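Beta-galactosidase (PDB 5MUI) probably acts as an arabinofuranosidase on rhamnogalacturonan II, a complex plant pectin, and holds a bound glycan that includes beta-L-arabinofuranose. Local coordinates at residues Y57-C62 / E355-A360; V223-A228 / Q240-A245; D267-G272 / F291-K296. All coordinates share one frame; numbering follows the deposited sequence.

How the interactions relate
Following the chain from the N terminus of this five-bladed beta-propeller, 57-62 opens interaction 1, which closes only at 355-360, almost at the end of the chain; it ties the first strand of one blade to the blade that mixes N- and C-terminal strands. Both other contacts nest inside this loop. Interaction 2 closes a hairpin within one blade. Interaction 3 follows in series in the next blade, bringing the segment entering strand 270-279 against the loop after strand 282-290. Interactions 2 and 3 touch, through probable backbone hydrogen bonds of Gln240 with Thr269 and Thr271. All three contribute residues to the glycan pocket, although the centres of interactions 1 and 2 lie about 24 Å apart.

Interaction 1 (Y57-C62 / E355-A360); sequences YHKIDC and EQRGIA. With RAM (alpha-L-rhamnopyranose), chain B.
Arg357 and Asp61 form a salt bridge across the two segments, and the same guanidinium grips a bound sugar. NH1 of Arg357 donates to Asp61 OD2 over 2.9 Å, arriving from above the carboxylate plane, and the two flat groups are turned 37° against each other. Both NH1 and NH2 of Arg357 also bond to O4 of the rhamnose, each at 3.0 Å, which places the sugar oxygen at the guanidinium edge between two donors. The arginine starts out extended, CG opposite the backbone N (chi1 -176°), and the bend at chi3 turns the guanidinium to the acid and the sugar. Lys334 adds a second salt bridge to Asp61 OD2 and a bond to the rhamnose; with Arg357 it probably limits how the carboxylate can turn.

Farther along the segments, away from this rhamnose, Lys59 NZ bonds to Glu355 O at 3.2 Å from above the carbonyl plane. Ile60 N gives Arg357 O a nearly straight backbone bond of 3.1 Å. Packing fills in around these: Lys59 CB lies 4.0 Å from Arg357 CB, and Ile60 and Ile359 cross at about a right angle, CG2 of the first 3.7 Å from CD1 of the second. Strand 59-68 pairs on with strand 71-79 in its own blade, while strand 357-363 runs between strands 45-51 and 343-351, making this a junction of adjacent propeller blades.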
loop_
_atom_site.group_PDB
_atom_site.type_symbol
_atom_site.label_atom_id
_atom_site.label_comp_id
_atom_site.label_asym_id
_atom_site.label_seq_id
_atom_site.Cartn_x
_atom_site.Cartn_y
_atom_site.Cartn_z
ATOM N N TYR A 57 -12.728 -17.304 6.547
ATOM C CA TYR A 57 -12.367 -17.695 5.161
ATOM C C TYR A 57 -12.240 -16.484 4.251
ATOM O O TYR A 57 -12.293 -16.613 3.025
ATOM C CB TYR A 57 -13.344 -18.761 4.645
ATOM C CG TYR A 57 -13.132 -20.045 5.441
ATOM C CD1 TYR A 57 -13.693 -20.190 6.714
ATOM C CD2 TYR A 57 -12.305 -21.080 4.965
ATOM C CE1 TYR A 57 -13.458 -21.311 7.477
ATOM C CE2 TYR A 57 -12.075 -22.225 5.730
ATOM C CZ TYR A 57 -12.660 -22.328 6.989
ATOM O OH TYR A 57 -12.459 -23.446 7.785
ATOM N N HIS A 58 -12.125 -15.290 4.853
ATOM C CA HIS A 58 -11.790 -14.045 4.120
ATOM C C HIS A 58 -10.719 -13.280 4.904
ATOM O O HIS A 58 -10.684 -13.336 6.141
ATOM C CB HIS A 58 -13.014 -13.148 3.903
ATOM C CG HIS A 58 -14.119 -13.805 3.126
ATOM N ND1 HIS A 58 -14.288 -13.642 1.767
ATOM C CD2 HIS A 58 -15.101 -14.645 3.526
ATOM C CE1 HIS A 58 -15.334 -14.345 1.364
ATOM N NE2 HIS A 58 -15.837 -14.979 2.410
ATOM N N LYS A 59 -9.849 -12.583 4.185
ATOM C CA LYS A 59 -8.799 -11.740 4.756
ATOM C C LYS A 59 -8.830 -10.373 4.083
ATOM O O LYS A 59 -8.915 -10.316 2.862
ATOM C CB LYS A 59 -7.422 -12.367 4.506
ATOM C CG LYS A 59 -7.224 -13.761 5.105
ATOM C CD LYS A 59 -5.769 -14.182 5.004
ATOM C CE LYS A 59 -5.577 -15.675 5.244
ATOM N NZ LYS A 59 -6.007 -16.035 6.621
ATOM N N ILE A 60 -8.689 -9.289 4.863
ATOM C CA ILE A 60 -8.809 -7.910 4.357
ATOM C C ILE A 60 -7.494 -7.136 4.599
ATOM O O ILE A 60 -6.974 -7.162 5.723
ATOM C CB ILE A 60 -10.015 -7.213 5.054
ATOM C CG1 ILE A 60 -11.315 -7.903 4.578
ATOM C CG2 ILE A 60 -10.017 -5.709 4.790
ATOM C CD1 ILE A 60 -12.580 -7.441 5.279
ATOM N N ASP A 61 -7.008 -6.402 3.590
ATOM C CA ASP A 61 -5.662 -5.750 3.638
ATOM C C ASP A 61 -5.627 -4.531 2.691
ATOM O O ASP A 61 -6.612 -4.234 2.004
ATOM C CB ASP A 61 -4.654 -6.819 3.181
ATOM C CG ASP A 61 -3.215 -6.562 3.564
ATOM O OD1 ASP A 61 -2.811 -5.417 3.894
ATOM O OD2 ASP A 61 -2.434 -7.553 3.463
ATOM N N CYS A 62 -4.505 -3.818 2.702
ATOM C CA CYS A 62 -4.148 -2.784 1.699
ATOM C C CYS A 62 -5.110 -1.579 1.621
ATOM O O CYS A 62 -5.711 -1.351 0.595
ATOM C CB CYS A 62 -4.011 -3.417 0.301
ATOM S SG CYS A 62 -2.777 -4.748 0.148
ATOM N N GLU A 355 -3.753 -15.868 12.480
ATOM C CA GLU A 355 -3.649 -15.401 11.097
ATOM C C GLU A 355 -4.934 -14.777 10.551
ATOM O O GLU A 355 -5.070 -14.607 9.330
ATOM C CB GLU A 355 -3.024 -16.468 10.173
ATOM C CG GLU A 355 -1.632 -16.903 10.636
ATOM C CD GLU A 355 -0.799 -17.468 9.499
ATOM O OE1 GLU A 355 0.269 -16.889 9.190
ATOM O OE2 GLU A 355 -1.225 -18.481 8.890
ATOM N N GLN A 356 -5.801 -14.306 11.456
ATOM C CA GLN A 356 -6.953 -13.473 11.073
ATOM C C GLN A 356 -6.371 -12.115 10.652
ATOM O O GLN A 356 -5.392 -11.644 11.250
ATOM C CB GLN A 356 -7.973 -13.318 12.200
ATOM C CG GLN A 356 -8.534 -14.642 12.743
ATOM C CD GLN A 356 -9.424 -14.471 13.960
ATOM O OE1 GLN A 356 -9.028 -13.891 14.958
ATOM N NE2 GLN A 356 -10.629 -14.980 13.876
ATOM N N ARG A 357 -6.946 -11.523 9.614
ATOM C CA ARG A 357 -6.363 -10.335 8.947
ATOM C C ARG A 357 -7.430 -9.299 8.585
ATOM O O ARG A 357 -8.412 -9.632 7.906
ATOM C CB ARG A 357 -5.638 -10.775 7.672
ATOM C CG ARG A 357 -4.889 -9.669 6.914
ATOM C CD ARG A 357 -4.114 -10.216 5.698
ATOM N NE ARG A 357 -2.933 -11.020 6.028
ATOM C CZ ARG A 357 -1.664 -10.651 5.888
ATOM N NH1 ARG A 357 -1.333 -9.451 5.407
ATOM N NH2 ARG A 357 -0.686 -11.505 6.222
ATOM N N GLY A 358 -7.209 -8.060 9.014
ATOM C CA GLY A 358 -8.116 -6.916 8.779
ATOM C C GLY A 358 -7.412 -5.580 8.820
ATOM O O GLY A 358 -6.179 -5.556 8.905
ATOM N N ILE A 359 -8.185 -4.473 8.721
ATOM C CA ILE A 359 -7.641 -3.098 8.733
ATOM C C ILE A 359 -7.988 -2.411 10.045
ATOM O O ILE A 359 -9.153 -2.445 10.469
ATOM C CB ILE A 359 -8.133 -2.273 7.525
ATOM C CG1 ILE A 359 -7.572 -2.929 6.241
ATOM C CG2 ILE A 359 -7.717 -0.792 7.641
ATOM C CD1 ILE A 359 -8.178 -2.526 4.902
ATOM N N ALA A 360 -6.985 -1.788 10.667
ATOM C CA ALA A 360 -7.120 -1.099 11.966
ATOM C C ALA A 360 -6.584 0.340 11.863
ATOM O O ALA A 360 -6.022 0.729 10.849
ATOM C CB ALA A 360 -6.382 -1.879 13.052
HETATM C C1 RAM B . 3.870 -11.262 2.255
HETATM C C2 RAM B . 2.587 -10.459 1.943
HETATM C C3 RAM B . 1.692 -10.413 3.178
HETATM C C4 RAM B . 2.450 -9.787 4.362
HETATM C C5 RAM B . 3.796 -10.523 4.587
HETATM C C6 RAM B . 4.689 -9.805 5.599
HETATM O O2 RAM B . 2.952 -9.239 1.455
HETATM O O3 RAM B . 0.515 -9.653 2.825
HETATM O O4 RAM B . 1.626 -9.794 5.555
HETATM O O5 RAM B . 4.552 -10.661 3.375
#

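Interaction 2 (V223-A228 / Q240-A245); sequences VMFYNA and QRVGIA. Unlike the reference sequence in segment 240-245: Gln240 (reference Glu). With FUB (beta-L-arabinofuranose), chain C.
Ile244 lies beside Phe225, pointing the same way, and lays its CG1 over one face of the ring, 3.8 Å from the centroid and 15° off the normal, a CH-pi contact. Val242 comes to the same ring at its edge, with CG1 3.9 Å from Phe225 CD2. The opposite face of the sheet carries Tyr226, whose CG sits between its backbone N and carbonyl carbon (chi1 66°); this folds the ring across Gly243, where no side chain stands in the way, until CE1 is 4.0 Å from Ala245 CB. Its hydroxyl bonds to Glu201.

Toward the pocket, Asn227 and Gln240, a glutamate in the reference sequence, cross obliquely with their amide planes turned 20° apart. Asn227 ND2 makes only a weak bond to Gln240 OE1 at 2.9 Å but a good one to O3 of the arabinofuranose at 3.0 Å. Gln240 OE1 accepts from the sugar's O2 at 2.8 Å, giving the pair a grip on neighbouring hydroxyls. Paired backbone bonds at Met224-Ala245, Tyr226-Gly243 and Ala228-Arg241 hold this antiparallel hairpin. Strand 222-231 continues the blade to strand 204-212, and Phe225 also packs on Ile276 of strand 270-279 in the next blade.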
loop_
_atom_site.group_PDB
_atom_site.type_symbol
_atom_site.label_atom_id
_atom_site.label_comp_id
_atom_site.label_asym_id
_atom_site.label_seq_id
_atom_site.Cartn_x
_atom_site.Cartn_y
_atom_site.Cartn_z
ATOM N N VAL A 223 5.229 9.473 -11.796
ATOM C CA VAL A 223 6.253 8.763 -11.073
ATOM C C VAL A 223 5.636 7.626 -10.241
ATOM O O VAL A 223 4.858 7.892 -9.321
ATOM C CB VAL A 223 7.019 9.713 -10.125
ATOM C CG1 VAL A 223 8.057 8.934 -9.317
ATOM C CG2 VAL A 223 7.651 10.874 -10.927
ATOM N N MET A 224 6.016 6.385 -10.551
ATOM C CA MET A 224 5.563 5.195 -9.807
ATOM C C MET A 224 6.624 4.709 -8.809
ATOM O O MET A 224 7.775 4.509 -9.196
ATOM C CB MET A 224 5.225 4.050 -10.779
ATOM C CG MET A 224 4.674 2.757 -10.136
ATOM S SD MET A 224 4.699 1.354 -11.322
ATOM C CE MET A 224 3.411 1.877 -12.455
ATOM N N PHE A 225 6.217 4.529 -7.545
ATOM C CA PHE A 225 6.968 3.785 -6.549
ATOM C C PHE A 225 6.340 2.414 -6.417
ATOM O O PHE A 225 5.093 2.295 -6.260
ATOM C CB PHE A 225 6.955 4.501 -5.179
ATOM C CG PHE A 225 7.982 5.583 -5.069
ATOM C CD1 PHE A 225 7.790 6.810 -5.700
ATOM C CD2 PHE A 225 9.184 5.348 -4.402
ATOM C CE1 PHE A 225 8.765 7.803 -5.615
ATOM C CE2 PHE A 225 10.156 6.343 -4.287
ATOM C CZ PHE A 225 9.941 7.572 -4.907
ATOM N N TYR A 226 7.159 1.366 -6.518
ATOM C CA TYR A 226 6.637 -0.018 -6.394
ATOM C C TYR A 226 7.636 -0.939 -5.752
ATOM O O TYR A 226 8.844 -0.672 -5.811
ATOM C CB TYR A 226 6.165 -0.615 -7.740
ATOM C CG TYR A 226 7.211 -0.884 -8.826
ATOM C CD1 TYR A 226 7.872 0.170 -9.476
ATOM C CD2 TYR A 226 7.473 -2.198 -9.266
ATOM C CE1 TYR A 226 8.779 -0.077 -10.524
ATOM C CE2 TYR A 226 8.356 -2.461 -10.312
ATOM C CZ TYR A 226 9.025 -1.406 -10.940
ATOM O OH TYR A 226 9.921 -1.668 -11.982
ATOM N N ASN A 227 7.151 -1.983 -5.076
ATOM C CA ASN A 227 8.091 -2.975 -4.506
ATOM C C ASN A 227 7.978 -4.280 -5.266
ATOM O O ASN A 227 6.959 -4.530 -5.900
ATOM C CB ASN A 227 7.971 -3.114 -2.967
ATOM C CG ASN A 227 6.593 -3.586 -2.499
ATOM O OD1 ASN A 227 5.606 -2.852 -2.618
ATOM N ND2 ASN A 227 6.544 -4.767 -1.873
ATOM N N ALA A 228 9.047 -5.073 -5.225
ATOM C CA ALA A 228 9.164 -6.299 -5.991
ATOM C C ALA A 228 10.187 -7.205 -5.354
ATOM O O ALA A 228 10.963 -6.752 -4.507
ATOM C CB ALA A 228 9.583 -5.967 -7.418
ATOM N N GLN A 240 12.528 -8.244 -0.699
ATOM C CA GLN A 240 11.709 -7.253 -1.393
ATOM C C GLN A 240 12.260 -5.843 -1.198
ATOM O O GLN A 240 12.608 -5.456 -0.077
ATOM C CB GLN A 240 10.258 -7.270 -0.917
ATOM C CG GLN A 240 9.471 -8.468 -1.392
ATOM C CD GLN A 240 8.016 -8.423 -0.907
ATOM O OE1 GLN A 240 7.402 -7.342 -0.833
ATOM N NE2 GLN A 240 7.471 -9.592 -0.557
ATOM N N ARG A 241 12.320 -5.083 -2.291
ATOM C CA ARG A 241 12.891 -3.754 -2.305
ATOM C C ARG A 241 11.998 -2.787 -3.085
ATOM O O ARG A 241 11.099 -3.224 -3.791
ATOM C CB ARG A 241 14.294 -3.809 -2.922
ATOM C CG ARG A 241 15.221 -4.838 -2.258
ATOM C CD ARG A 241 16.493 -5.146 -3.039
ATOM N NE ARG A 241 17.327 -6.179 -2.384
ATOM C CZ ARG A 241 17.208 -7.499 -2.554
ATOM N NH1 ARG A 241 16.291 -8.036 -3.347
ATOM N NH2 ARG A 241 18.036 -8.310 -1.914
ATOM N N VAL A 242 12.287 -1.477 -2.979
ATOM C CA VAL A 242 11.482 -0.402 -3.547
ATOM C C VAL A 242 12.254 0.300 -4.669
ATOM O O VAL A 242 13.458 0.664 -4.517
ATOM C CB VAL A 242 11.071 0.644 -2.467
ATOM C CG1 VAL A 242 10.433 1.884 -3.081
ATOM C CG2 VAL A 242 10.128 0.031 -1.436
ATOM N N GLY A 243 11.557 0.504 -5.781
ATOM C CA GLY A 243 12.079 1.233 -6.946
ATOM C C GLY A 243 11.083 2.132 -7.640
ATOM O O GLY A 243 9.906 2.200 -7.275
ATOM N N ILE A 244 11.570 2.807 -8.682
ATOM C CA ILE A 244 10.842 3.818 -9.411
ATOM C C ILE A 244 10.681 3.472 -10.922
ATOM O O ILE A 244 11.620 2.942 -11.548
ATOM C CB ILE A 244 11.571 5.171 -9.248
ATOM C CG1 ILE A 244 11.414 5.681 -7.808
ATOM C CG2 ILE A 244 11.011 6.236 -10.194
ATOM C CD1 ILE A 244 12.390 6.790 -7.468
ATOM N N ALA A 245 9.505 3.756 -11.478
ATOM C CA ALA A 245 9.319 3.830 -12.932
ATOM C C ALA A 245 8.642 5.144 -13.331
ATOM O O ALA A 245 7.995 5.800 -12.508
ATOM C CB ALA A 245 8.559 2.615 -13.455
HETATM O O5 FUB C . 0.627 -5.255 0.567
HETATM C C5 FUB C . 0.599 -6.110 -0.598
HETATM C C4 FUB C . 1.858 -6.950 -0.856
HETATM O O4 FUB C . 1.732 -8.287 -0.332
HETATM C C3 FUB C . 3.168 -6.435 -0.303
HETATM O O3 FUB C . 3.739 -5.413 -1.139
HETATM C C2 FUB C . 4.003 -7.719 -0.254
HETATM O O2 FUB C . 5.103 -7.659 0.668
HETATM C C1 FUB C . 3.000 -8.836 0.056
HETATM O O HOH W 1 13.944 -6.865 -4.594
#

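Interaction 3 (D267-G272 / F291-K296); sequences DGTITG and FEPSRK. With GAL (beta-D-galactopyranose), chain D.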
loop_
_atom_site.group_PDB
_atom_site.type_symbol
_atom_site.label_atom_id
_atom_site.label_comp_id
_atom_site.label_asym_id
_atom_site.label_seq_id
_atom_site.Cartn_x
_atom_site.Cartn_y
_atom_site.Cartn_z
ATOM N N ASP A 267 18.970 -11.494 4.796
ATOM C CA ASP A 267 18.307 -12.595 4.119
ATOM C C ASP A 267 16.786 -12.669 4.306
ATOM O O ASP A 267 16.307 -12.901 5.403
ATOM C CB ASP A 267 18.893 -13.945 4.524
ATOM C CG ASP A 267 18.403 -15.070 3.621
ATOM O OD1 ASP A 267 18.322 -14.854 2.380
ATOM O OD2 ASP A 267 18.102 -16.162 4.138
ATOM N N GLY A 268 16.047 -12.514 3.208
ATOM C CA GLY A 268 14.583 -12.571 3.220
ATOM C C GLY A 268 13.865 -11.357 3.808
ATOM O O GLY A 268 12.649 -11.428 4.017
ATOM N N THR A 269 14.580 -10.254 4.073
ATOM C CA THR A 269 13.955 -9.025 4.602
ATOM C C THR A 269 13.089 -8.369 3.532
ATOM O O THR A 269 13.453 -8.345 2.345
ATOM C CB THR A 269 15.008 -8.031 5.118
ATOM O OG1 THR A 269 15.725 -8.621 6.199
ATOM C CG2 THR A 269 14.381 -6.784 5.654
ATOM N N ILE A 270 11.921 -7.882 3.969
ATOM C CA ILE A 270 10.919 -7.221 3.117
ATOM C C ILE A 270 10.887 -5.734 3.485
ATOM O O ILE A 270 10.755 -5.370 4.655
ATOM C CB ILE A 270 9.506 -7.829 3.307
ATOM C CG1 ILE A 270 9.456 -9.261 2.733
ATOM C CG2 ILE A 270 8.427 -6.908 2.681
ATOM C CD1 ILE A 270 8.253 -10.091 3.130
ATOM N N THR A 271 11.061 -4.895 2.474
ATOM C CA THR A 271 10.769 -3.468 2.538
ATOM C C THR A 271 9.711 -3.173 1.467
ATOM O O THR A 271 9.909 -3.513 0.260
ATOM C CB THR A 271 12.058 -2.666 2.274
ATOM O OG1 THR A 271 13.090 -3.137 3.168
ATOM C CG2 THR A 271 11.834 -1.183 2.469
ATOM N N GLY A 272 8.587 -2.585 1.880
ATOM C CA GLY A 272 7.447 -2.484 0.986
ATOM C C GLY A 272 6.380 -1.447 1.244
ATOM O O GLY A 272 6.421 -0.669 2.217
ATOM N N PHE A 291 10.557 -9.249 8.839
ATOM C CA PHE A 291 11.719 -10.199 8.920
ATOM C C PHE A 291 13.049 -9.465 8.920
ATOM O O PHE A 291 14.030 -9.895 8.297
ATOM C CB PHE A 291 11.636 -11.270 7.802
ATOM C CG PHE A 291 10.282 -11.864 7.678
ATOM C CD1 PHE A 291 9.694 -12.497 8.773
ATOM C CD2 PHE A 291 9.551 -11.736 6.510
ATOM C CE1 PHE A 291 8.403 -13.004 8.694
ATOM C CE2 PHE A 291 8.267 -12.245 6.414
ATOM C CZ PHE A 291 7.691 -12.887 7.503
ATOM N N GLU A 292 13.058 -8.340 9.617
ATOM C CA GLU A 292 14.243 -7.523 9.822
ATOM C C GLU A 292 14.922 -8.019 11.118
ATOM O O GLU A 292 14.305 -7.999 12.196
ATOM C CB GLU A 292 13.840 -6.050 9.907
ATOM C CG GLU A 292 14.854 -5.097 10.531
ATOM C CD GLU A 292 16.173 -4.993 9.777
ATOM O OE1 GLU A 292 16.151 -4.792 8.529
ATOM O OE2 GLU A 292 17.235 -5.081 10.452
ATOM N N PRO A 293 16.190 -8.478 11.029
ATOM C CA PRO A 293 16.765 -9.125 12.227
ATOM C C PRO A 293 16.979 -8.212 13.445
ATOM O O PRO A 293 17.061 -8.707 14.553
ATOM C CB PRO A 293 18.108 -9.701 11.719
ATOM C CG PRO A 293 18.336 -9.122 10.365
ATOM C CD PRO A 293 16.977 -8.779 9.812
ATOM N N SER A 294 17.061 -6.906 13.244
ATOM C CA SER A 294 17.241 -5.964 14.346
ATOM C C SER A 294 15.965 -5.652 15.167
ATOM O O SER A 294 16.045 -4.847 16.096
ATOM C CB SER A 294 17.818 -4.653 13.807
ATOM O OG SER A 294 16.861 -3.943 13.024
ATOM N N ARG A 295 14.811 -6.252 14.824
ATOM C CA ARG A 295 13.568 -6.114 15.587
ATOM C C ARG A 295 13.107 -7.476 16.112
ATOM O O ARG A 295 13.171 -8.443 15.370
ATOM C CB ARG A 295 12.473 -5.567 14.683
ATOM C CG ARG A 295 12.284 -4.076 14.738
ATOM C CD ARG A 295 13.359 -3.344 14.008
ATOM N NE ARG A 295 12.959 -1.982 13.654
ATOM C CZ ARG A 295 13.696 -1.187 12.886
ATOM N NH1 ARG A 295 14.868 -1.612 12.394
ATOM N NH2 ARG A 295 13.263 0.019 12.574
ATOM N N LYS A 296 12.593 -7.543 17.341
ATOM C CA LYS A 296 12.024 -8.802 17.887
ATOM C C LYS A 296 10.724 -9.201 17.180
ATOM O O LYS A 296 10.513 -10.374 16.791
ATOM C CB LYS A 296 11.766 -8.687 19.396
HETATM C C1 GAL D . 8.620 -16.648 1.320
HETATM C C2 GAL D . 8.001 -15.417 0.642
HETATM C C3 GAL D . 8.185 -14.173 1.515
HETATM C C4 GAL D . 7.675 -14.443 2.932
HETATM C C5 GAL D . 8.471 -15.630 3.464
HETATM C C6 GAL D . 8.199 -15.910 4.941
HETATM O O2 GAL D . 8.396 -15.320 -0.639
HETATM O O3 GAL D . 7.465 -13.079 0.927
HETATM O O4 GAL D . 6.339 -14.744 2.985
HETATM O O5 GAL D . 8.153 -16.776 2.663
HETATM O O6 GAL D . 8.471 -17.284 5.176
#
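Thr269 OG1 donates to the backbone carbonyl of Phe291, OG1 to O 3.0 Å, the one hydrogen bond across the two segments; a weak one links OG1 to Ala266 O. The donor stands above the carbonyl plane, and the threonine is turned with OG1 anti to its own carbonyl carbon (chi1 -62°), which leaves CG2 to lean on the neighbouring acid, 3.9 Å from Glu292 OE1. Pro293 crosses the threonine at about a right angle, its CD 3.8 Å from Thr269 OG1. With an alanine here, the Phe291 carbonyl is likely to lose this donor and a small gap to open beside Glu292, where the methyl had packed.

Next to the threonine, Ile270 and Phe291 lie side by side, with Ile270 CD1 at the ring's edge, 3.9 Å from CE2. Both also approach the bound galactose: Ile270 CD1 is 3.8 Å from its O3, and Phe291 CE2 is 4.0 Å from its C6. These are van der Waals approaches.

Beyond Phe291 the chain makes a type I turn from Glu292 to Arg295. Glu292 OE2 receives the hydroxyl of Ser294, OG to OE2 2.8 Å, while Arg295 NH1 meets Ser294 OG in the guanidinium plane at 3.1 Å and Arg295 makes a salt bridge with Asp319. In the beta-propeller, this loop between the second and third strands of a blade meets the segment entering its first strand, and the two together form part of the glycan pocket's wall.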